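Local coordinates for protein arginyl-trna synthetase (Thermus thermophilus, PDB 1IQ0) that probably attaches L-arginine to tRNA(Arg) in an ATP-dependent reaction, as a monomeric class I aminoacyl-tRNA synthetase, at residues A[354-359]-A[384-389]; A[108-113]-A[124-129]; A[348-353]-A[379-384]. All blocks are in the same frame, centred on the assembly; numbering follows the deposited sequence.

From the N terminus, interaction 2 comes first. After strand 104-108 the chain runs through the loop 109-119 and into helix 120-138, and the contact closes that loop by packing 108-113 on 124-129. It is complete before the other two begin. Interactions 3 and 1 then cross: 348-353 and 354-359 follow each other, as do 379-384 and 384-389, so the excursion through helices 361-370 and 374-377 is closed twice, and the two contacts share Ala384. Strand 348-354 lies between Glu108, at the end of strand 104-108, and strand 380-390, while Leu128 of helix 120-138 packs against Leu383 and Tyr385.

Interaction 1: residues A[354-359]-A[384-389]; sequences DVRQSH and AYETVL
A single guanidinium nitrogen of Arg356 meets both carboxylate oxygens of Glu386. Arg356 NH1 donates to Glu386 OE2 at 2.6 Å (N-H...O 136°), on the syn side of that oxygen, and it also lies 2.8 Å from Glu386 OE1 in a bond too bent to be more than weak. The two planes stand 69° apart, so this salt bridge differs from the flat, paired kind. Both long side chains are bent at their second torsion to meet at the protein surface. Glu386 OE1 has a further task, since it accepts the backbone N of Thr387 at 2.9 Å from its anti side, which would help fix the rotation of the carboxylate.

Next to the salt bridge the backbones pair in parallel, Asp354 with Tyr385, and Val355 N donates to Tyr385 O over 3.1 Å. Val355 is small and branched, and the small methyl of Ala384 lets the side chains meet at 3.5 Å, Val355 CG1 to Ala384 CB. The Tyr385 ring meets the end of the other strand: chi1 58° sets CG between the backbone N and the carbonyl carbon, and Asp354 CA lies over one ring face, 3.8 Å from the Tyr385 ring centre, in a CH-pi contact. The tyrosine OH reaches on to the side chain of Asn125.

Asp354 itself turns the chain, its OD2 accepting Arg356 N at 2.9 Å. This is an Asx turn, here ending a parallel strand at the C-terminal edge of the catalytic domain's sheet, before the connection to helix 361-370.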
loop_
_atom_site.group_PDB
_atom_site.type_symbol
_atom_site.label_atom_id
_atom_site.label_comp_id
_atom_site.label_asym_id
_atom_site.label_seq_id
_atom_site.Cartn_x
_atom_site.Cartn_y
_atom_site.Cartn_z
ATOM N N ASP A 354 9.810 0.857 -8.281
ATOM C CA ASP A 354 9.631 0.339 -9.629
ATOM C C ASP A 354 10.557 -0.871 -9.725
ATOM O O ASP A 354 11.702 -0.809 -9.278
ATOM C CB ASP A 354 10.049 1.427 -10.630
ATOM C CG ASP A 354 10.163 0.917 -12.053
ATOM O OD1 ASP A 354 10.504 1.731 -12.938
ATOM O OD2 ASP A 354 9.920 -0.283 -12.294
ATOM N N VAL A 355 10.067 -1.973 -10.284
ATOM C CA VAL A 355 10.885 -3.179 -10.412
ATOM C C VAL A 355 12.194 -2.947 -11.172
ATOM O O VAL A 355 13.219 -3.553 -10.851
ATOM C CB VAL A 355 10.113 -4.320 -11.115
ATOM C CG1 VAL A 355 9.189 -5.007 -10.134
ATOM C CG2 VAL A 355 9.323 -3.764 -12.280
ATOM N N ARG A 356 12.159 -2.080 -12.179
ATOM C CA ARG A 356 13.354 -1.780 -12.964
ATOM C C ARG A 356 14.338 -0.924 -12.174
ATOM O O ARG A 356 15.399 -1.400 -11.768
ATOM C CB ARG A 356 12.977 -1.068 -14.267
ATOM C CG ARG A 356 12.699 -2.009 -15.433
ATOM C CD ARG A 356 11.472 -2.870 -15.192
ATOM N NE ARG A 356 11.400 -3.982 -16.136
ATOM C CZ ARG A 356 10.389 -4.844 -16.202
ATOM N NH1 ARG A 356 9.357 -4.722 -15.381
ATOM N NH2 ARG A 356 10.417 -5.833 -17.084
ATOM N N GLN A 357 13.983 0.341 -11.964
ATOM C CA GLN A 357 14.828 1.267 -11.218
ATOM C C GLN A 357 14.869 0.867 -9.745
ATOM O O GLN A 357 14.374 1.595 -8.885
ATOM C CB GLN A 357 14.286 2.695 -11.345
ATOM C CG GLN A 357 14.296 3.256 -12.760
ATOM C CD GLN A 357 15.699 3.516 -13.279
ATOM O OE1 GLN A 357 16.513 2.599 -13.394
ATOM N NE2 GLN A 357 15.987 4.773 -13.596
ATOM N N SER A 358 15.465 -0.286 -9.461
ATOM C CA SER A 358 15.554 -0.782 -8.091
ATOM C C SER A 358 16.920 -1.373 -7.762
ATOM O O SER A 358 17.634 -1.850 -8.644
ATOM C CB SER A 358 14.474 -1.840 -7.852
ATOM O OG SER A 358 14.568 -2.385 -6.547
ATOM N N HIS A 359 17.271 -1.335 -6.479
ATOM C CA HIS A 359 18.540 -1.875 -6.001
ATOM C C HIS A 359 18.251 -3.160 -5.226
ATOM O O HIS A 359 17.208 -3.286 -4.582
ATOM C CB HIS A 359 19.240 -0.866 -5.084
ATOM C CG HIS A 359 19.449 0.480 -5.708
ATOM N ND1 HIS A 359 18.406 1.301 -6.075
ATOM C CD2 HIS A 359 20.583 1.154 -6.014
ATOM C CE1 HIS A 359 18.888 2.423 -6.581
ATOM N NE2 HIS A 359 20.205 2.359 -6.554
ATOM N N ALA A 384 8.081 -3.978 -4.741
ATOM C CA ALA A 384 8.343 -3.696 -6.147
ATOM C C ALA A 384 7.084 -3.881 -6.982
ATOM O O ALA A 384 6.314 -4.813 -6.763
ATOM C CB ALA A 384 9.456 -4.608 -6.663
ATOM N N TYR A 385 6.882 -2.993 -7.948
ATOM C CA TYR A 385 5.697 -3.074 -8.788
ATOM C C TYR A 385 6.020 -3.006 -10.274
ATOM O O TYR A 385 7.033 -2.437 -10.677
ATOM C CB TYR A 385 4.739 -1.947 -8.413
ATOM C CG TYR A 385 5.360 -0.582 -8.552
ATOM C CD1 TYR A 385 5.359 0.086 -9.777
ATOM C CD2 TYR A 385 5.972 0.041 -7.455
ATOM C CE1 TYR A 385 5.949 1.343 -9.906
ATOM C CE2 TYR A 385 6.562 1.294 -7.576
ATOM C CZ TYR A 385 6.544 1.939 -8.801
ATOM O OH TYR A 385 7.097 3.193 -8.915
ATOM N N GLU A 386 5.146 -3.600 -11.080
ATOM C CA GLU A 386 5.314 -3.605 -12.527
ATOM C C GLU A 386 4.797 -2.327 -13.180
ATOM O O GLU A 386 4.190 -1.471 -12.534
ATOM C CB GLU A 386 4.595 -4.807 -13.142
ATOM C CG GLU A 386 5.490 -5.999 -13.421
ATOM C CD GLU A 386 6.683 -5.644 -14.298
ATOM O OE1 GLU A 386 6.628 -4.621 -15.015
ATOM O OE2 GLU A 386 7.675 -6.404 -14.275
ATOM N N THR A 387 5.039 -2.231 -14.481
ATOM C CA THR A 387 4.653 -1.086 -15.297
ATOM C C THR A 387 3.141 -0.924 -15.419
ATOM O O THR A 387 2.384 -1.887 -15.291
ATOM C CB THR A 387 5.215 -1.230 -16.728
ATOM O OG1 THR A 387 6.599 -1.593 -16.664
ATOM C CG2 THR A 387 5.076 0.072 -17.497
ATOM N N VAL A 388 2.723 0.309 -15.681
ATOM C CA VAL A 388 1.323 0.632 -15.867
ATOM C C VAL A 388 1.156 1.235 -17.257
ATOM O O VAL A 388 1.816 2.219 -17.600
ATOM C CB VAL A 388 0.818 1.660 -14.832
ATOM C CG1 VAL A 388 -0.615 2.070 -15.174
ATOM C CG2 VAL A 388 0.870 1.064 -13.438
ATOM N N LEU A 389 0.284 0.631 -18.056
ATOM C CA LEU A 389 0.014 1.115 -19.405
ATOM C C LEU A 389 -1.245 1.976 -19.372
ATOM O O LEU A 389 -2.094 1.810 -18.493
ATOM C CB LEU A 389 -0.207 -0.065 -20.362
ATOM C CG LEU A 389 0.892 -1.125 -20.448
ATOM C CD1 LEU A 389 0.457 -2.255 -21.369
ATOM C CD2 LEU A 389 2.166 -0.484 -20.961
#

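Interaction 2: residues A[108-113]-A[124-129]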
loop_
_atom_site.group_PDB
_atom_site.type_symbol
_atom_site.label_atom_id
_atom_site.label_comp_id
_atom_site.label_asym_id
_atom_site.label_seq_id
_atom_site.Cartn_x
_atom_site.Cartn_y
_atom_site.Cartn_z
ATOM N N GLU A 108 8.314 4.389 2.688
ATOM C CA GLU A 108 8.759 5.410 1.746
ATOM C C GLU A 108 8.130 5.138 0.388
ATOM O O GLU A 108 8.231 4.035 -0.148
ATOM C CB GLU A 108 10.286 5.425 1.576
ATOM C CG GLU A 108 10.711 6.416 0.469
ATOM C CD GLU A 108 12.198 6.368 0.127
ATOM O OE1 GLU A 108 12.524 6.457 -1.071
ATOM O OE2 GLU A 108 13.038 6.259 1.043
ATOM N N HIS A 109 7.466 6.141 -0.159
ATOM C CA HIS A 109 6.857 5.998 -1.470
ATOM C C HIS A 109 6.798 7.353 -2.159
ATOM O O HIS A 109 7.089 8.378 -1.532
ATOM C CB HIS A 109 5.475 5.329 -1.361
ATOM C CG HIS A 109 4.429 6.149 -0.671
ATOM N ND1 HIS A 109 3.922 7.312 -1.210
ATOM C CD2 HIS A 109 3.708 5.909 0.453
ATOM C CE1 HIS A 109 2.930 7.749 -0.454
ATOM N NE2 HIS A 109 2.779 6.917 0.560
ATOM N N THR A 110 6.442 7.342 -3.442
ATOM C CA THR A 110 6.381 8.535 -4.282
ATOM C C THR A 110 7.847 8.852 -4.600
ATOM O O THR A 110 8.427 8.231 -5.489
ATOM C CB THR A 110 5.687 9.718 -3.563
ATOM O OG1 THR A 110 4.409 9.294 -3.071
ATOM C CG2 THR A 110 5.460 10.885 -4.542
ATOM N N SER A 111 8.455 9.786 -3.871
ATOM C CA SER A 111 9.869 10.107 -4.078
ATOM C C SER A 111 10.274 10.231 -5.539
ATOM O O SER A 111 11.184 9.542 -5.988
ATOM C CB SER A 111 10.744 9.025 -3.437
ATOM O OG SER A 111 10.480 8.902 -2.055
ATOM N N VAL A 112 9.620 11.108 -6.282
ATOM C CA VAL A 112 9.952 11.267 -7.693
ATOM C C VAL A 112 10.897 12.440 -7.883
ATOM O O VAL A 112 10.973 13.328 -7.030
ATOM C CB VAL A 112 8.685 11.529 -8.542
ATOM C CG1 VAL A 112 7.692 10.382 -8.364
ATOM C CG2 VAL A 112 8.044 12.841 -8.126
ATOM N N ASN A 113 11.632 12.438 -8.993
ATOM C CA ASN A 113 12.527 13.543 -9.272
ATOM C C ASN A 113 11.673 14.803 -9.302
ATOM O O ASN A 113 10.645 14.851 -9.978
ATOM C CB ASN A 113 13.234 13.337 -10.613
ATOM C CG ASN A 113 14.353 12.316 -10.521
ATOM O OD1 ASN A 113 15.132 12.329 -9.575
ATOM N ND2 ASN A 113 14.441 11.437 -11.509
ATOM N N ARG A 124 0.898 4.083 -9.680
ATOM C CA ARG A 124 0.882 2.856 -8.905
ATOM C C ARG A 124 1.709 2.979 -7.621
ATOM O O ARG A 124 1.292 2.503 -6.560
ATOM C CB ARG A 124 1.394 1.676 -9.739
ATOM C CG ARG A 124 1.638 0.443 -8.888
ATOM C CD ARG A 124 0.840 -0.773 -9.298
ATOM N NE ARG A 124 1.403 -1.453 -10.452
ATOM C CZ ARG A 124 1.178 -2.731 -10.756
ATOM N NH1 ARG A 124 0.409 -3.483 -9.987
ATOM N NH2 ARG A 124 1.704 -3.251 -11.853
ATOM N N ASN A 125 2.871 3.621 -7.726
ATOM C CA ASN A 125 3.765 3.810 -6.585
ATOM C C ASN A 125 3.001 4.466 -5.448
ATOM O O ASN A 125 2.960 3.949 -4.335
ATOM C CB ASN A 125 4.955 4.696 -6.991
ATOM C CG ASN A 125 5.966 4.891 -5.866
ATOM O OD1 ASN A 125 7.164 4.641 -6.041
ATOM N ND2 ASN A 125 5.490 5.342 -4.708
ATOM N N ILE A 126 2.399 5.610 -5.744
ATOM C CA ILE A 126 1.643 6.372 -4.763
ATOM C C ILE A 126 0.455 5.581 -4.209
ATOM O O ILE A 126 0.264 5.505 -2.993
ATOM C CB ILE A 126 1.135 7.697 -5.386
ATOM C CG1 ILE A 126 2.328 8.503 -5.909
ATOM C CG2 ILE A 126 0.348 8.503 -4.353
ATOM C CD1 ILE A 126 1.970 9.855 -6.486
ATOM N N ALA A 127 -0.332 4.990 -5.104
ATOM C CA ALA A 127 -1.505 4.219 -4.700
ATOM C C ALA A 127 -1.142 3.041 -3.797
ATOM O O ALA A 127 -1.761 2.843 -2.754
ATOM C CB ALA A 127 -2.261 3.717 -5.941
ATOM N N LEU A 128 -0.139 2.271 -4.207
ATOM C CA LEU A 128 0.323 1.102 -3.459
ATOM C C LEU A 128 0.905 1.489 -2.099
ATOM O O LEU A 128 0.593 0.870 -1.076
ATOM C CB LEU A 128 1.406 0.367 -4.252
ATOM C CG LEU A 128 1.275 -1.136 -4.500
ATOM C CD1 LEU A 128 2.563 -1.618 -5.155
ATOM C CD2 LEU A 128 1.010 -1.896 -3.199
ATOM N N GLY A 129 1.763 2.506 -2.103
ATOM C CA GLY A 129 2.393 2.955 -0.876
ATOM C C GLY A 129 1.422 3.515 0.144
ATOM O O GLY A 129 1.478 3.163 1.326
#
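His109 brings its imidazole CD2 to 3.3 Å from Gly129 C. The torsion that sets CG between the backbone N and the carbonyl carbon (chi1 67°) starts the ring toward the helix, and Ile126 O lies over one of its faces, 4.3 Å from His109 CE1. Glycine suits this turn of the helix because any side chain would point at the histidine, and even a beta carbon would collide with His109 CG. One residue along, Thr110 touches Ile126 through both of its branches: Thr110 OG1 stands 3.6 Å from Ile126 CG1, and the methyl Thr110 CG2 approaches Ile126 CD1 at 4.1 Å. The Asn125 side chain also points to this loop, near His109 and Thr110.

The next shell fixes these groups. His109 ND1 and Thr110 OG1 are joined by a 2.8 Å hydrogen bond, in which either may be the donor. The hydroxyl lies in the plane of the imidazole at its edge, so the bond should hold the ring against rotation. A threonine serves both needs, giving a hydroxyl to the ring and a methyl to the isoleucine. The same hydroxyl is also hydrogen-bonded to Tyr234 OH, and the tyrosine ring meets the imidazole at about 55°. Ile126 is covered further by Leu118, Leu230 and Ala232, making its surroundings largely apolar.

Thr110 has a positive phi (76°), part of the sharp bend by which the chain leaves strand 104-108. The result is the beta-strand, loop and helix unit of the class I Rossmann-fold catalytic domain, whose loop and first helical turn carry the predicted 'HIGH' region, the signature linked to ATP binding in this class.

Interaction 3: residues A[348-353]-A[379-384]; sequences ETINVV and KAHHLA
Glu348 reaches across to Lys379, just before the neighbouring strand, and to His381 within it. Its first torsion (chi1 -63°) sets CG anti to the carbonyl carbon, where Glu348 CG packs 3.7 Å from Lys379 CD. The chain, extended beyond CG, carries the carboxylate on toward His381, and Glu348 OE1 comes to the edge of that ring, 3.1 Å from His381 CE1. Carboxylate and imidazole planes are 72° apart. OE2 has its salt bridge with Arg141, while Lys379 NZ is 4.5 Å from Glu348 OE2, beyond a salt bridge. An alanine here removes the carboxylate and would probably leave the Arg141 charge without this mate and the Lys379 chain less well packed.

Thr349 holds OG1 between its backbone N and carbonyl carbon. There Thr349 OG1 meets Gln309 and a water O at 2.6 Å, and that water donates to His381 O. Further along the same face, His382 CD2 comes to 3.5 Å from Asn351 CB, ring and amide being 29° apart, while Val353 CG2 lies over one face of the ring. The opposite face carries Ile350, Val352 and Leu383, with His381 beside them.

Five backbone hydrogen bonds, such as Leu383 N to Asn351 O at 2.8 Å, join the parallel strands. Packing is mostly apolar on the helix 120-138 side and mixed on the face of Thr349, Asn351, His382 and Val353; charged groups gather at the strands' start, where their pairing probably depends more on ionisation.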
loop_
_atom_site.group_PDB
_atom_site.type_symbol
_atom_site.label_atom_id
_atom_site.label_comp_id
_atom_site.label_asym_id
_atom_site.label_seq_id
_atom_site.Cartn_x
_atom_site.Cartn_y
_atom_site.Cartn_z
ATOM N N GLU A 348 10.988 -1.395 11.211
ATOM C CA GLU A 348 10.815 -1.950 9.871
ATOM C C GLU A 348 10.688 -0.829 8.856
ATOM O O GLU A 348 10.119 0.216 9.146
ATOM C CB GLU A 348 9.531 -2.791 9.784
ATOM C CG GLU A 348 9.492 -4.014 10.673
ATOM C CD GLU A 348 8.232 -4.845 10.465
ATOM O OE1 GLU A 348 7.959 -5.248 9.313
ATOM O OE2 GLU A 348 7.521 -5.097 11.460
ATOM N N THR A 349 11.199 -1.055 7.656
ATOM C CA THR A 349 11.080 -0.064 6.609
ATOM C C THR A 349 10.509 -0.737 5.386
ATOM O O THR A 349 10.721 -1.936 5.163
ATOM C CB THR A 349 12.438 0.558 6.223
ATOM O OG1 THR A 349 13.343 -0.475 5.827
ATOM C CG2 THR A 349 13.021 1.336 7.395
ATOM N N ILE A 350 9.770 0.037 4.601
ATOM C CA ILE A 350 9.184 -0.464 3.379
ATOM C C ILE A 350 9.415 0.562 2.277
ATOM O O ILE A 350 8.973 1.706 2.371
ATOM C CB ILE A 350 7.671 -0.706 3.541
ATOM C CG1 ILE A 350 7.428 -1.807 4.581
ATOM C CG2 ILE A 350 7.062 -1.093 2.195
ATOM C CD1 ILE A 350 5.956 -1.983 4.965
ATOM N N ASN A 351 10.133 0.151 1.242
ATOM C CA ASN A 351 10.401 1.033 0.118
ATOM C C ASN A 351 9.554 0.574 -1.062
ATOM O O ASN A 351 9.684 -0.563 -1.523
ATOM C CB ASN A 351 11.885 0.982 -0.270
ATOM C CG ASN A 351 12.785 1.707 0.723
ATOM O OD1 ASN A 351 14.012 1.693 0.589
ATOM N ND2 ASN A 351 12.183 2.346 1.720
ATOM N N VAL A 352 8.678 1.453 -1.539
ATOM C CA VAL A 352 7.837 1.132 -2.681
ATOM C C VAL A 352 8.641 1.540 -3.909
ATOM O O VAL A 352 8.912 2.721 -4.120
ATOM C CB VAL A 352 6.503 1.908 -2.633
ATOM C CG1 VAL A 352 5.607 1.485 -3.804
ATOM C CG2 VAL A 352 5.802 1.638 -1.303
ATOM N N VAL A 353 9.022 0.565 -4.723
ATOM C CA VAL A 353 9.849 0.869 -5.885
ATOM C C VAL A 353 9.529 0.157 -7.189
ATOM O O VAL A 353 9.058 -0.980 -7.205
ATOM C CB VAL A 353 11.332 0.581 -5.579
ATOM C CG1 VAL A 353 11.840 1.522 -4.500
ATOM C CG2 VAL A 353 11.489 -0.860 -5.128
ATOM N N LYS A 379 14.205 -6.770 8.437
ATOM C CA LYS A 379 13.070 -5.861 8.482
ATOM C C LYS A 379 13.114 -4.736 7.460
ATOM O O LYS A 379 12.350 -3.777 7.555
ATOM C CB LYS A 379 12.928 -5.286 9.893
ATOM C CG LYS A 379 12.648 -6.345 10.955
ATOM C CD LYS A 379 11.390 -7.137 10.621
ATOM C CE LYS A 379 11.094 -8.203 11.666
ATOM N NZ LYS A 379 9.868 -8.982 11.315
ATOM N N ALA A 380 14.008 -4.849 6.484
ATOM C CA ALA A 380 14.113 -3.832 5.443
ATOM C C ALA A 380 13.406 -4.395 4.217
ATOM O O ALA A 380 13.996 -5.142 3.438
ATOM C CB ALA A 380 15.576 -3.547 5.134
ATOM N N HIS A 381 12.140 -4.037 4.044
ATOM C CA HIS A 381 11.370 -4.565 2.927
ATOM C C HIS A 381 11.276 -3.686 1.694
ATOM O O HIS A 381 11.438 -2.469 1.746
ATOM C CB HIS A 381 9.949 -4.900 3.389
ATOM C CG HIS A 381 9.900 -5.695 4.653
ATOM N ND1 HIS A 381 9.486 -5.157 5.852
ATOM C CD2 HIS A 381 10.211 -6.990 4.906
ATOM C CE1 HIS A 381 9.542 -6.087 6.790
ATOM N NE2 HIS A 381 9.978 -7.208 6.242
ATOM N N HIS A 382 10.989 -4.343 0.583
ATOM C CA HIS A 382 10.816 -3.695 -0.706
ATOM C C HIS A 382 9.461 -4.125 -1.260
ATOM O O HIS A 382 9.065 -5.287 -1.149
ATOM C CB HIS A 382 11.909 -4.128 -1.694
ATOM C CG HIS A 382 13.094 -3.212 -1.739
ATOM N ND1 HIS A 382 14.111 -3.358 -2.658
ATOM C CD2 HIS A 382 13.422 -2.135 -0.985
ATOM C CE1 HIS A 382 15.012 -2.410 -2.471
ATOM N NE2 HIS A 382 14.619 -1.655 -1.461
ATOM N N LEU A 383 8.747 -3.178 -1.843
ATOM C CA LEU A 383 7.470 -3.475 -2.453
ATOM C C LEU A 383 7.682 -3.031 -3.898
ATOM O O LEU A 383 7.534 -1.852 -4.230
ATOM C CB LEU A 383 6.349 -2.677 -1.774
ATOM C CG LEU A 383 4.904 -3.028 -2.153
ATOM C CD1 LEU A 383 4.722 -4.536 -2.118
ATOM C CD2 LEU A 383 3.931 -2.345 -1.194
ATOM N N ALA A 384 8.081 -3.978 -4.741
ATOM C CA ALA A 384 8.343 -3.696 -6.147
ATOM C C ALA A 384 7.084 -3.881 -6.982
ATOM O O ALA A 384 6.314 -4.813 -6.763
ATOM C CB ALA A 384 9.456 -4.608 -6.663
HETATM O O HOH W 1 13.353 -0.935 3.280
#